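Local coordinates for beta-glucuronidase (uncultured Clostridium sp., PDB 6U7J), which catalyses the hydrolysis of beta-glucuronides, releasing glucuronic acid, and is probably one of the gut microbial enzymes that reactivate estrogens, at residues Y216-N221 with L267-G272; V229-E234 with V238-N243; Y391-L396 with T433-K438. All coordinates share one frame; numbering follows the deposited sequence.

Contact 1: residues Y216-N221 with L267-G272; sequences YEIKTN and LDIYFG
Leu267 meets Tyr216 through one methyl branch: its CD2 stops 3.8 Å from Tyr216 CB, at the root of the aromatic side chain. With chi1 at 72°, the tyrosine CG is placed between the backbone N and carbonyl carbon, and the ring swings beside the leucine while its hydroxyl end reaches the carbonyl oxygen of Glu244. A tyrosine suits such a place, since its CB and ring can sit among apolar groups while OH finds a polar partner further out.

Two residues on, Ile269 extends its longer branch straight at that of Ile218. They meet tip to tip, CD1 to CD1, at 3.5 Å. Branched aliphatic chains of this length can bridge two backbones that are too distant for hydrogen bonding: the axes of strands 216-220 and 267-271 pass 10.4 Å apart and cross at -33°. That separation and twist are those of an aligned beta sandwich, here the immunoglobulin-like domain of family 2 glycosyl hydrolases, with a sheet of three strands facing one of four. Val229, from the strand next to 265-271, joins the same core by touching Tyr216, Ile218 and Leu267.

Phe271 brings a flat surface instead of a tip. Thr220 lays its CG2 methyl over the centre of one face, 3.7 Å from the ring centroid and only 7° off the normal, a CH-pi contact with the methyl almost on the ring axis. The other branch, OG1, lies 3.3 Å from Phe271 CZ. This hydroxyl, buried against an aromatic rim, is satisfied by a hydrogen bond from the backbone N-H of Ala222 while CG2 packs on the ring.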
ATOM      1  N   TYR B 216      45.090  15.934  29.145  1.00 47.80           N
ATOM      2  CA  TYR B 216      45.314  15.800  27.714  1.00 45.71           C
ATOM      3  C   TYR B 216      46.725  15.306  27.445  1.00 49.58           C
ATOM      4  O   TYR B 216      47.631  15.475  28.262  1.00 50.65           O
ATOM      5  CB  TYR B 216      45.061  17.119  26.970  1.00 45.50           C
ATOM      6  CG  TYR B 216      46.101  18.191  27.187  1.00 47.39           C
ATOM      7  CD1 TYR B 216      47.297  18.189  26.473  1.00 49.77           C
ATOM      8  CD2 TYR B 216      45.876  19.228  28.082  1.00 48.31           C
ATOM      9  CE1 TYR B 216      48.249  19.174  26.672  1.00 49.04           C
ATOM     10  CE2 TYR B 216      46.816  20.222  28.279  1.00 47.22           C
ATOM     11  CZ  TYR B 216      47.998  20.190  27.573  1.00 48.08           C
ATOM     12  OH  TYR B 216      48.934  21.172  27.771  1.00 47.95           O
ATOM     13  N   GLU B 217      46.895  14.707  26.269  1.00 48.02           N
ATOM     14  CA  GLU B 217      48.180  14.184  25.821  1.00 44.41           C
ATOM     15  C   GLU B 217      48.245  14.318  24.307  1.00 47.36           C
ATOM     16  O   GLU B 217      47.373  13.803  23.596  1.00 41.87           O
ATOM     17  CB  GLU B 217      48.364  12.729  26.249  1.00 44.80           C
ATOM     18  CG  GLU B 217      49.669  12.104  25.787  1.00 52.89           C
ATOM     19  CD  GLU B 217      49.834  10.682  26.301  1.00 65.43           C
ATOM     20  OE1 GLU B 217      50.862  10.039  25.991  1.00 64.15           O
ATOM     21  OE2 GLU B 217      48.926  10.209  27.022  1.00 68.37           O
ATOM     22  N   ILE B 218      49.276  15.007  23.825  1.00 43.11           N
ATOM     23  CA  ILE B 218      49.418  15.376  22.427  1.00 41.31           C
ATOM     24  C   ILE B 218      50.671  14.705  21.872  1.00 49.32           C
ATOM     25  O   ILE B 218      51.671  14.545  22.579  1.00 46.71           O
ATOM     26  CB  ILE B 218      49.477  16.906  22.274  1.00 42.31           C
ATOM     27  CG1 ILE B 218      48.238  17.528  22.920  1.00 42.05           C
ATOM     28  CG2 ILE B 218      49.591  17.317  20.808  1.00 38.73           C
ATOM     29  CD1 ILE B 218      48.293  19.033  23.048  1.00 40.76           C
ATOM     30  N   LYS B 219      50.599  14.286  20.613  1.00 45.46           N
ATOM     31  CA  LYS B 219      51.672  13.568  19.953  1.00 44.40           C
ATOM     32  C   LYS B 219      51.968  14.289  18.651  1.00 45.26           C
ATOM     33  O   LYS B 219      51.053  14.566  17.873  1.00 45.33           O
ATOM     34  CB  LYS B 219      51.275  12.110  19.708  1.00 44.83           C
ATOM     35  CG  LYS B 219      52.313  11.215  19.054  1.00 54.20           C
ATOM     36  CD  LYS B 219      51.777   9.755  19.032  1.00 66.60           C
ATOM     37  CE  LYS B 219      52.129   8.980  17.744  1.00 62.01           C
ATOM     38  NZ  LYS B 219      52.285   7.496  17.954  1.00 64.97           N
ATOM     39  N   THR B 220      53.231  14.652  18.449  1.00 46.78           N
ATOM     40  CA  THR B 220      53.711  15.246  17.212  1.00 44.71           C
ATOM     41  C   THR B 220      54.851  14.403  16.656  1.00 47.89           C
ATOM     42  O   THR B 220      55.358  13.488  17.311  1.00 50.97           O
ATOM     43  CB  THR B 220      54.197  16.686  17.425  1.00 49.21           C
ATOM     44  OG1 THR B 220      55.525  16.661  17.961  1.00 50.45           O
ATOM     45  CG2 THR B 220      53.284  17.448  18.362  1.00 42.44           C
ATOM     46  N   ASN B 221      55.257  14.726  15.427  1.00 44.52           N
ATOM     47  CA  ASN B 221      56.429  14.113  14.822  1.00 49.35           C
ATOM     48  C   ASN B 221      57.707  14.917  15.081  1.00 48.89           C
ATOM     49  O   ASN B 221      58.681  14.750  14.346  1.00 49.73           O
ATOM     50  CB  ASN B 221      56.216  13.914  13.316  1.00 42.41           C
ATOM     51  CG  ASN B 221      56.148  15.222  12.547  1.00 40.19           C
ATOM     52  OD1 ASN B 221      55.697  16.238  13.068  1.00 44.74           O
ATOM     53  ND2 ASN B 221      56.596  15.201  11.295  1.00 43.37           N
ATOM     54  N   LEU B 267      39.945  21.918  22.696  1.00 42.89           N
ATOM     55  CA  LEU B 267      41.394  21.843  22.872  1.00 42.53           C
ATOM     56  C   LEU B 267      42.031  22.477  21.640  1.00 41.37           C
ATOM     57  O   LEU B 267      42.043  21.885  20.562  1.00 40.87           O
ATOM     58  CB  LEU B 267      41.848  20.400  23.065  1.00 38.64           C
ATOM     59  CG  LEU B 267      43.236  20.219  23.707  1.00 46.22           C
ATOM     60  CD1 LEU B 267      43.296  20.879  25.087  1.00 41.69           C
ATOM     61  CD2 LEU B 267      43.651  18.746  23.808  1.00 38.98           C
ATOM     62  N   ASP B 268      42.546  23.697  21.798  1.00 41.42           N
ATOM     63  CA  ASP B 268      43.049  24.516  20.701  1.00 39.57           C
ATOM     64  C   ASP B 268      44.569  24.547  20.783  1.00 47.02           C
ATOM     65  O   ASP B 268      45.131  25.093  21.745  1.00 42.82           O
ATOM     66  CB  ASP B 268      42.454  25.921  20.786  1.00 39.57           C
ATOM     67  CG  ASP B 268      42.679  26.755  19.528  1.00 45.13           C
ATOM     68  OD1 ASP B 268      42.805  26.202  18.406  1.00 38.69           O
ATOM     69  OD2 ASP B 268      42.706  27.999  19.677  1.00 48.06           O
ATOM     70  N   ILE B 269      45.229  23.971  19.777  1.00 37.23           N
ATOM     71  CA  ILE B 269      46.638  23.610  19.847  1.00 38.91           C
ATOM     72  C   ILE B 269      47.399  24.298  18.721  1.00 45.60           C
ATOM     73  O   ILE B 269      46.996  24.221  17.551  1.00 42.98           O
ATOM     74  CB  ILE B 269      46.825  22.086  19.758  1.00 42.19           C
ATOM     75  CG1 ILE B 269      45.939  21.380  20.785  1.00 39.53           C
ATOM     76  CG2 ILE B 269      48.288  21.705  19.915  1.00 38.67           C
ATOM     77  CD1 ILE B 269      45.890  19.864  20.624  1.00 35.59           C
ATOM     78  N   TYR B 270      48.517  24.938  19.072  1.00 43.50           N
ATOM     79  CA  TYR B 270      49.429  25.541  18.110  1.00 41.49           C
ATOM     80  C   TYR B 270      50.807  24.905  18.255  1.00 42.10           C
ATOM     81  O   TYR B 270      51.371  24.871  19.352  1.00 44.25           O
ATOM     82  CB  TYR B 270      49.513  27.055  18.307  1.00 40.72           C
ATOM     83  CG  TYR B 270      48.231  27.792  17.969  1.00 42.85           C
ATOM     84  CD1 TYR B 270      47.199  27.899  18.896  1.00 42.91           C
ATOM     85  CD2 TYR B 270      48.061  28.386  16.724  1.00 42.51           C
ATOM     86  CE1 TYR B 270      46.022  28.572  18.584  1.00 42.45           C
ATOM     87  CE2 TYR B 270      46.907  29.059  16.410  1.00 39.86           C
ATOM     88  CZ  TYR B 270      45.892  29.153  17.340  1.00 42.53           C
ATOM     89  OH  TYR B 270      44.740  29.832  17.008  1.00 48.05           O
ATOM     90  N   PHE B 271      51.346  24.407  17.145  1.00 42.72           N
ATOM     91  CA  PHE B 271      52.605  23.662  17.151  1.00 45.46           C
ATOM     92  C   PHE B 271      53.369  24.066  15.892  1.00 45.60           C
ATOM     93  O   PHE B 271      53.072  23.581  14.794  1.00 43.82           O
ATOM     94  CB  PHE B 271      52.359  22.156  17.216  1.00 38.04           C
ATOM     95  CG  PHE B 271      53.611  21.316  17.136  1.00 44.50           C
ATOM     96  CD1 PHE B 271      54.477  21.225  18.219  1.00 45.68           C
ATOM     97  CD2 PHE B 271      53.915  20.608  15.978  1.00 43.68           C
ATOM     98  CE1 PHE B 271      55.629  20.438  18.154  1.00 49.13           C
ATOM     99  CE2 PHE B 271      55.063  19.822  15.899  1.00 42.60           C
ATOM    100  CZ  PHE B 271      55.928  19.743  16.988  1.00 48.75           C
ATOM    101  N   GLY B 272      54.332  24.966  16.057  1.00 39.34           N
ATOM    102  CA  GLY B 272      55.122  25.431  14.930  1.00 40.25           C
ATOM    103  C   GLY B 272      54.270  26.176  13.922  1.00 43.57           C
ATOM    104  O   GLY B 272      53.673  27.213  14.218  1.00 46.61           O
TER

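Contact 2: residues V229-E234 with V238-N243; sequences VYIRDE and VVAESN. Unlike the reference sequence in segment 229-234: Arg232 (reference Leu).
Tyr230 lies alongside Glu241, both side chains running the same way, with ring and carboxylate planes 21° apart. Glu241 CG packs 3.5 Å from Tyr230 CD2, and OE2 comes in at the ring edge, 3.3 Å from CE2, where aromatic hydrogens are slightly positive. The same OE2 forms a salt bridge with Lys228, so the charge has a true partner beyond the ring.

On this face of the sheet Val238 also sets CG2 over the flat face of the Arg232 guanidinium, 3.4 Å from NH1. Arg232, where the reference sequence has leucine, is held by a salt bridge from NE to Asp268 and a hydrogen bond from NH1 to Asn236 O, which orients the group that the valine covers. The reverse face is largely apolar: Ile231 CB touches Ala240 CB at 4.0 Å, small against large, while the hydroxyl OG of Ser242 is hydrogen-bonded with Asp247.

The backbones run antiparallel. Val229 and Ser242 exchange two hydrogen bonds, and the Ile231 N-H reaches Ala240 O, N to O 3.1 Å. Across the hairpin, Ile231 O receives two weak bonds, from Val239 N and Ala240 N. Two residues thus oppose one, a classic beta bulge, set in the hairpin that supplies two strands, 227-232 and the outermost 238-242, to the four-stranded sheet of the sandwich.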
ATOM      1  N   VAL B 229      48.850  25.325  24.194  1.00 43.39           N
ATOM      2  CA  VAL B 229      47.599  24.593  24.337  1.00 47.38           C
ATOM      3  C   VAL B 229      46.613  25.473  25.089  1.00 48.20           C
ATOM      4  O   VAL B 229      46.858  25.829  26.247  1.00 49.20           O
ATOM      5  CB  VAL B 229      47.788  23.258  25.080  1.00 44.27           C
ATOM      6  CG1 VAL B 229      46.439  22.614  25.377  1.00 44.04           C
ATOM      7  CG2 VAL B 229      48.656  22.332  24.279  1.00 44.41           C
ATOM      8  N   TYR B 230      45.505  25.817  24.441  1.00 42.38           N
ATOM      9  CA  TYR B 230      44.426  26.550  25.077  1.00 41.83           C
ATOM     10  C   TYR B 230      43.210  25.647  25.225  1.00 48.05           C
ATOM     11  O   TYR B 230      42.946  24.773  24.389  1.00 46.70           O
ATOM     12  CB  TYR B 230      44.015  27.788  24.272  1.00 43.34           C
ATOM     13  CG  TYR B 230      45.114  28.769  23.919  1.00 52.20           C
ATOM     14  CD1 TYR B 230      45.649  28.806  22.637  1.00 50.06           C
ATOM     15  CD2 TYR B 230      45.590  29.687  24.850  1.00 49.81           C
ATOM     16  CE1 TYR B 230      46.636  29.709  22.299  1.00 50.52           C
ATOM     17  CE2 TYR B 230      46.578  30.596  24.518  1.00 49.36           C
ATOM     18  CZ  TYR B 230      47.099  30.607  23.240  1.00 52.22           C
ATOM     19  OH  TYR B 230      48.085  31.513  22.889  1.00 50.17           O
ATOM     20  N   ILE B 231      42.455  25.874  26.285  1.00 43.43           N
ATOM     21  CA  ILE B 231      41.138  25.282  26.430  1.00 45.77           C
ATOM     22  C   ILE B 231      40.150  26.430  26.343  1.00 49.31           C
ATOM     23  O   ILE B 231      40.154  27.330  27.195  1.00 50.34           O
ATOM     24  CB  ILE B 231      41.001  24.495  27.736  1.00 43.70           C
ATOM     25  CG1 ILE B 231      42.002  23.339  27.733  1.00 42.13           C
ATOM     26  CG2 ILE B 231      39.577  23.990  27.898  1.00 46.71           C
ATOM     27  CD1 ILE B 231      41.673  22.235  28.705  1.00 48.76           C
ATOM     28  N   ARG B 232      39.339  26.426  25.287  1.00 42.11           N
ATOM     29  CA  ARG B 232      38.365  27.474  25.040  1.00 48.20           C
ATOM     30  C   ARG B 232      36.959  26.966  25.330  1.00 49.73           C
ATOM     31  O   ARG B 232      36.654  25.781  25.157  1.00 48.05           O
ATOM     32  CB  ARG B 232      38.447  27.977  23.599  1.00 48.29           C
ATOM     33  CG  ARG B 232      39.861  28.247  23.116  1.00 50.31           C
ATOM     34  CD  ARG B 232      39.878  29.198  21.923  1.00 48.64           C
ATOM     35  NE  ARG B 232      41.236  29.632  21.607  1.00 54.01           N
ATOM     36  CZ  ARG B 232      41.646  30.893  21.665  1.00 55.63           C
ATOM     37  NH1 ARG B 232      40.799  31.841  22.030  1.00 54.40           N
ATOM     38  NH2 ARG B 232      42.902  31.210  21.370  1.00 54.58           N
ATOM     39  N   ASP B 233      36.109  27.879  25.787  1.00 49.31           N
ATOM     40  CA  ASP B 233      34.711  27.567  26.028  1.00 51.89           C
ATOM     41  C   ASP B 233      33.949  27.750  24.715  1.00 52.64           C
ATOM     42  O   ASP B 233      34.547  27.948  23.653  1.00 51.57           O
ATOM     43  CB  ASP B 233      34.178  28.406  27.198  1.00 48.51           C
ATOM     44  CG  ASP B 233      34.089  29.900  26.888  1.00 52.58           C
ATOM     45  OD1 ASP B 233      34.233  30.315  25.725  1.00 53.58           O
ATOM     46  OD2 ASP B 233      33.861  30.678  27.837  1.00 57.16           O
ATOM     47  N   GLU B 234      32.617  27.696  24.766  1.00 52.58           N
ATOM     48  CA  GLU B 234      31.837  27.803  23.540  1.00 53.60           C
ATOM     49  C   GLU B 234      31.796  29.220  22.997  1.00 55.31           C
ATOM     50  O   GLU B 234      31.566  29.401  21.797  1.00 58.34           O
ATOM     51  CB  GLU B 234      30.422  27.280  23.774  1.00 53.99           C
ATOM     52  CG  GLU B 234      30.400  25.784  24.020  1.00 52.74           C
ATOM     53  CD  GLU B 234      29.021  25.170  23.850  1.00 53.87           C
ATOM     54  OE1 GLU B 234      28.014  25.854  24.154  1.00 49.14           O
ATOM     55  OE2 GLU B 234      28.961  23.992  23.427  1.00 52.13           O
ATOM     56  N   VAL B 238      39.397  31.817  26.278  1.00 52.15           N
ATOM     57  CA  VAL B 238      40.351  30.869  26.845  1.00 50.59           C
ATOM     58  C   VAL B 238      40.072  30.699  28.331  1.00 51.01           C
ATOM     59  O   VAL B 238      39.698  31.652  29.030  1.00 54.28           O
ATOM     60  CB  VAL B 238      41.795  31.336  26.573  1.00 50.86           C
ATOM     61  CG1 VAL B 238      42.796  30.495  27.362  1.00 46.77           C
ATOM     62  CG2 VAL B 238      42.088  31.245  25.084  1.00 53.02           C
ATOM     63  N   VAL B 239      40.258  29.480  28.816  1.00 49.58           N
ATOM     64  CA  VAL B 239      39.707  29.043  30.093  1.00 50.49           C
ATOM     65  C   VAL B 239      40.804  28.271  30.820  1.00 50.31           C
ATOM     66  O   VAL B 239      40.742  28.066  32.035  1.00 53.36           O
ATOM     67  CB  VAL B 239      38.418  28.226  29.836  1.00 52.58           C
ATOM     68  CG1 VAL B 239      38.129  27.206  30.915  1.00 49.83           C
ATOM     69  CG2 VAL B 239      37.230  29.167  29.683  1.00 50.88           C
ATOM     70  N   ALA B 240      41.836  27.879  30.069  1.00 47.99           N
ATOM     71  CA  ALA B 240      43.064  27.296  30.596  1.00 44.07           C
ATOM     72  C   ALA B 240      44.149  27.475  29.539  1.00 50.59           C
ATOM     73  O   ALA B 240      43.853  27.730  28.366  1.00 50.46           O
ATOM     74  CB  ALA B 240      42.895  25.817  30.962  1.00 47.07           C
ATOM     75  N   GLU B 241      45.408  27.353  29.972  1.00 49.30           N
ATOM     76  CA  GLU B 241      46.574  27.518  29.104  1.00 50.50           C
ATOM     77  C   GLU B 241      47.681  26.582  29.554  1.00 47.23           C
ATOM     78  O   GLU B 241      47.841  26.318  30.747  1.00 48.43           O
ATOM     79  CB  GLU B 241      47.142  28.937  29.127  1.00 51.73           C
ATOM     80  CG  GLU B 241      46.452  29.921  28.237  1.00 58.19           C
ATOM     81  CD  GLU B 241      47.124  31.273  28.279  1.00 62.06           C
ATOM     82  OE1 GLU B 241      46.866  32.030  29.242  1.00 67.99           O
ATOM     83  OE2 GLU B 241      47.925  31.566  27.363  1.00 66.29           O
ATOM     84  N   SER B 242      48.472  26.117  28.597  1.00 46.66           N
ATOM     85  CA  SER B 242      49.635  25.330  28.965  1.00 46.52           C
ATOM     86  C   SER B 242      50.595  25.274  27.790  1.00 53.11           C
ATOM     87  O   SER B 242      50.188  25.381  26.626  1.00 48.13           O
ATOM     88  CB  SER B 242      49.251  23.918  29.405  1.00 45.81           C
ATOM     89  OG  SER B 242      50.411  23.134  29.652  1.00 48.18           O
ATOM     90  N   ASN B 243      51.878  25.133  28.126  1.00 50.23           N
ATOM     91  CA  ASN B 243      52.939  24.865  27.164  1.00 52.23           C
ATOM     92  C   ASN B 243      53.385  23.415  27.221  1.00 52.13           C
ATOM     93  O   ASN B 243      54.411  23.064  26.632  1.00 52.15           O
ATOM     94  CB  ASN B 243      54.130  25.791  27.412  1.00 50.61           C
ATOM     95  CG  ASN B 243      53.706  27.215  27.665  1.00 54.77           C
ATOM     96  OD1 ASN B 243      53.247  27.902  26.754  1.00 57.53           O
ATOM     97  ND2 ASN B 243      53.836  27.666  28.912  1.00 60.57           N
TER

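Contact 3: residues Y391-L396 with T433-K438; sequences YHKQVL and TKYIRK
Lys393 and Tyr435 make the aromatic part of this helix-helix contact. The lysine sends its aliphatic stem across one face of the tyrosine ring: CB sits 4.0 Å from the ring centroid and 25° off the normal, a CH-pi contact displaced toward the rim. Further along, CD approaches Tyr435 CG at 3.8 Å. With chi1 at -177°, Tyr435 has CG anti to its backbone N, which carries the ring out toward the neighbouring helix and brings CE1 within 3.2 Å of Lys393 O.

Charge takes over where the stem ends. The lysine chain bends at chi3, and NZ forms a salt bridge with Glu431, a residue of the same helix as Tyr435, so a single side chain ties into that helix twice, by its methylenes and by its ammonium group. A long amphipathic residue fits such a partly exposed border.

Purely apolar contact lies deeper. Leu396 CD2 touches Ile436 CD1 at 4.1 Å, the two side chains crossing at about a right angle. Both are buried against strand 409-416, leucine on Ile414 and isoleucine on Trp412, as befits aliphatic residues on the inward side of a helix.

Helices 386-403 and 424-439 precede and follow that strand in sequence, and their side-by-side packing outside the parallel strands is characteristic of the alternating beta-alpha units of a TIM barrel.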
ATOM      1  N   TYR B 391      42.235 -10.034  14.774  1.00 37.97           N
ATOM      2  CA  TYR B 391      41.635  -8.982  13.961  1.00 37.02           C
ATOM      3  C   TYR B 391      40.567  -8.228  14.757  1.00 34.98           C
ATOM      4  O   TYR B 391      40.457  -7.000  14.659  1.00 37.35           O
ATOM      5  CB  TYR B 391      41.072  -9.584  12.668  1.00 33.08           C
ATOM      6  CG  TYR B 391      40.384  -8.550  11.818  1.00 36.07           C
ATOM      7  CD1 TYR B 391      41.106  -7.508  11.256  1.00 34.56           C
ATOM      8  CD2 TYR B 391      39.000  -8.587  11.619  1.00 33.42           C
ATOM      9  CE1 TYR B 391      40.489  -6.544  10.503  1.00 36.73           C
ATOM     10  CE2 TYR B 391      38.368  -7.631  10.855  1.00 33.01           C
ATOM     11  CZ  TYR B 391      39.118  -6.611  10.304  1.00 37.26           C
ATOM     12  OH  TYR B 391      38.509  -5.644   9.558  1.00 37.64           O
ATOM     13  N   HIS B 392      39.817  -8.945  15.592  1.00 34.07           N
ATOM     14  CA  HIS B 392      38.803  -8.332  16.450  1.00 33.84           C
ATOM     15  C   HIS B 392      39.428  -7.309  17.403  1.00 37.26           C
ATOM     16  O   HIS B 392      38.913  -6.195  17.569  1.00 35.12           O
ATOM     17  CB  HIS B 392      38.089  -9.453  17.208  1.00 33.00           C
ATOM     18  CG  HIS B 392      36.809  -9.057  17.883  1.00 34.34           C
ATOM     19  ND1 HIS B 392      35.912  -9.995  18.349  1.00 31.95           N
ATOM     20  CD2 HIS B 392      36.291  -7.850  18.204  1.00 34.77           C
ATOM     21  CE1 HIS B 392      34.890  -9.383  18.917  1.00 32.92           C
ATOM     22  NE2 HIS B 392      35.086  -8.080  18.831  1.00 35.49           N
ATOM     23  N   LYS B 393      40.552  -7.669  18.037  1.00 36.89           N
ATOM     24  CA  LYS B 393      41.278  -6.702  18.862  1.00 36.13           C
ATOM     25  C   LYS B 393      41.746  -5.506  18.038  1.00 37.16           C
ATOM     26  O   LYS B 393      41.656  -4.355  18.485  1.00 35.61           O
ATOM     27  CB  LYS B 393      42.487  -7.365  19.528  1.00 38.56           C
ATOM     28  CG  LYS B 393      42.175  -8.504  20.474  1.00 39.14           C
ATOM     29  CD  LYS B 393      43.420  -8.832  21.291  1.00 41.98           C
ATOM     30  CE  LYS B 393      43.510 -10.302  21.619  1.00 48.60           C
ATOM     31  NZ  LYS B 393      44.816 -10.623  22.278  1.00 53.57           N
ATOM     32  N   GLN B 394      42.255  -5.754  16.829  1.00 35.04           N
ATOM     33  CA  GLN B 394      42.731  -4.644  16.013  1.00 35.70           C
ATOM     34  C   GLN B 394      41.597  -3.696  15.630  1.00 36.08           C
ATOM     35  O   GLN B 394      41.803  -2.479  15.552  1.00 31.74           O
ATOM     36  CB  GLN B 394      43.445  -5.173  14.772  1.00 34.02           C
ATOM     37  CG  GLN B 394      44.662  -6.020  15.112  1.00 43.76           C
ATOM     38  CD  GLN B 394      45.290  -6.673  13.890  1.00 49.33           C
ATOM     39  OE1 GLN B 394      44.613  -6.921  12.884  1.00 49.00           O
ATOM     40  NE2 GLN B 394      46.594  -6.954  13.967  1.00 45.79           N
ATOM     41  N   VAL B 395      40.392  -4.222  15.371  1.00 33.83           N
ATOM     42  CA  VAL B 395      39.298  -3.316  15.014  1.00 33.15           C
ATOM     43  C   VAL B 395      38.867  -2.505  16.233  1.00 30.11           C
ATOM     44  O   VAL B 395      38.515  -1.323  16.115  1.00 28.69           O
ATOM     45  CB  VAL B 395      38.131  -4.103  14.390  1.00 39.05           C
ATOM     46  CG1 VAL B 395      36.876  -3.241  14.296  1.00 37.33           C
ATOM     47  CG2 VAL B 395      38.530  -4.606  13.005  1.00 38.07           C
ATOM     48  N   LEU B 396      38.934  -3.102  17.423  1.00 34.52           N
ATOM     49  CA  LEU B 396      38.684  -2.349  18.653  1.00 31.87           C
ATOM     50  C   LEU B 396      39.716  -1.248  18.858  1.00 37.05           C
ATOM     51  O   LEU B 396      39.378  -0.134  19.288  1.00 35.83           O
ATOM     52  CB  LEU B 396      38.694  -3.298  19.838  1.00 32.42           C
ATOM     53  CG  LEU B 396      37.378  -4.035  20.032  1.00 37.27           C
ATOM     54  CD1 LEU B 396      37.649  -5.220  20.918  1.00 36.94           C
ATOM     55  CD2 LEU B 396      36.304  -3.101  20.647  1.00 28.53           C
ATOM     56  N   THR B 433      37.564  -8.747  25.886  1.00 37.72           N
ATOM     57  CA  THR B 433      37.158  -7.777  26.902  1.00 40.37           C
ATOM     58  C   THR B 433      38.369  -7.208  27.636  1.00 39.06           C
ATOM     59  O   THR B 433      38.453  -5.995  27.862  1.00 40.39           O
ATOM     60  CB  THR B 433      36.187  -8.414  27.894  1.00 42.20           C
ATOM     61  OG1 THR B 433      36.676  -9.704  28.281  1.00 45.85           O
ATOM     62  CG2 THR B 433      34.817  -8.568  27.277  1.00 38.80           C
ATOM     63  N   LYS B 434      39.326  -8.063  27.996  1.00 40.31           N
ATOM     64  CA  LYS B 434      40.539  -7.571  28.640  1.00 42.45           C
ATOM     65  C   LYS B 434      41.277  -6.580  27.753  1.00 38.51           C
ATOM     66  O   LYS B 434      41.805  -5.575  28.243  1.00 38.38           O
ATOM     67  CB  LYS B 434      41.441  -8.742  29.010  1.00 45.67           C
ATOM     68  CG  LYS B 434      41.074  -9.352  30.356  1.00 50.30           C
ATOM     69  CD  LYS B 434      41.630 -10.753  30.547  1.00 53.01           C
ATOM     70  CE  LYS B 434      42.870 -10.981  29.718  1.00 55.03           C
ATOM     71  NZ  LYS B 434      43.984 -10.103  30.173  1.00 61.95           N
ATOM     72  N   TYR B 435      41.286  -6.815  26.437  1.00 36.61           N
ATOM     73  CA  TYR B 435      42.016  -5.912  25.548  1.00 35.59           C
ATOM     74  C   TYR B 435      41.369  -4.530  25.482  1.00 39.48           C
ATOM     75  O   TYR B 435      42.074  -3.515  25.478  1.00 37.79           O
ATOM     76  CB  TYR B 435      42.130  -6.510  24.146  1.00 37.93           C
ATOM     77  CG  TYR B 435      42.937  -5.635  23.225  1.00 41.77           C
ATOM     78  CD1 TYR B 435      42.321  -4.876  22.231  1.00 39.77           C
ATOM     79  CD2 TYR B 435      44.324  -5.534  23.372  1.00 41.09           C
ATOM     80  CE1 TYR B 435      43.067  -4.059  21.389  1.00 38.55           C
ATOM     81  CE2 TYR B 435      45.078  -4.717  22.535  1.00 42.79           C
ATOM     82  CZ  TYR B 435      44.442  -3.985  21.545  1.00 41.52           C
ATOM     83  OH  TYR B 435      45.182  -3.172  20.724  1.00 46.87           O
ATOM     84  N   ILE B 436      40.032  -4.460  25.415  1.00 37.59           N
ATOM     85  CA  ILE B 436      39.392  -3.149  25.294  1.00 35.25           C
ATOM     86  C   ILE B 436      39.466  -2.412  26.620  1.00 35.07           C
ATOM     87  O   ILE B 436      39.553  -1.178  26.652  1.00 36.10           O
ATOM     88  CB  ILE B 436      37.936  -3.280  24.775  1.00 33.83           C
ATOM     89  CG1 ILE B 436      37.242  -1.919  24.689  1.00 32.66           C
ATOM     90  CG2 ILE B 436      37.108  -4.197  25.647  1.00 34.44           C
ATOM     91  CD1 ILE B 436      37.919  -0.904  23.756  1.00 33.10           C
ATOM     92  N   ARG B 437      39.463  -3.148  27.732  1.00 40.26           N
ATOM     93  CA  ARG B 437      39.640  -2.505  29.035  1.00 42.01           C
ATOM     94  C   ARG B 437      41.023  -1.882  29.173  1.00 41.08           C
ATOM     95  O   ARG B 437      41.160  -0.839  29.821  1.00 41.28           O
ATOM     96  CB  ARG B 437      39.387  -3.508  30.157  1.00 41.73           C
ATOM     97  CG  ARG B 437      37.912  -3.782  30.379  1.00 44.98           C
ATOM     98  CD  ARG B 437      37.673  -4.571  31.650  1.00 44.04           C
ATOM     99  NE  ARG B 437      36.369  -5.216  31.597  1.00 48.28           N
ATOM    100  CZ  ARG B 437      35.230  -4.605  31.892  1.00 46.34           C
ATOM    101  NH1 ARG B 437      35.234  -3.328  32.284  1.00 42.16           N
ATOM    102  NH2 ARG B 437      34.091  -5.277  31.805  1.00 42.59           N
ATOM    103  N   LYS B 438      42.052  -2.479  28.546  1.00 40.68           N
ATOM    104  CA  LYS B 438      43.380  -1.872  28.640  1.00 44.93           C
ATOM    105  C   LYS B 438      43.480  -0.615  27.779  1.00 42.97           C
ATOM    106  O   LYS B 438      44.229   0.305  28.117  1.00 50.11           O
ATOM    107  CB  LYS B 438      44.483  -2.877  28.272  1.00 40.28           C
ATOM    108  CG  LYS B 438      45.883  -2.302  28.512  1.00 50.99           C
ATOM    109  CD  LYS B 438      46.848  -3.266  29.217  1.00 60.21           C
ATOM    110  CE  LYS B 438      47.121  -4.502  28.372  1.00 64.91           C
ATOM    111  NZ  LYS B 438      48.448  -4.426  27.673  1.00 67.38           N
TER

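Overall arrangement
From the N terminus, the first segment to appear is 216-221, whose partner 267-272 comes 46 residues later, so contact 1 closes a long loop across the two sheets of the sandwich. Contact 2 falls wholly within that loop: 229-234 and 238-243 form a local hairpin. The two contacts touch and share the four-stranded sheet, through its neighbouring strands 227-232 and 265-271. Contact 3 follows in series, in the TIM barrel domain, joining two successive helices over 36 intervening residues. Its centre lies about 26 Å from that of contact 1 and about 33 Å from that of contact 2, without touching either.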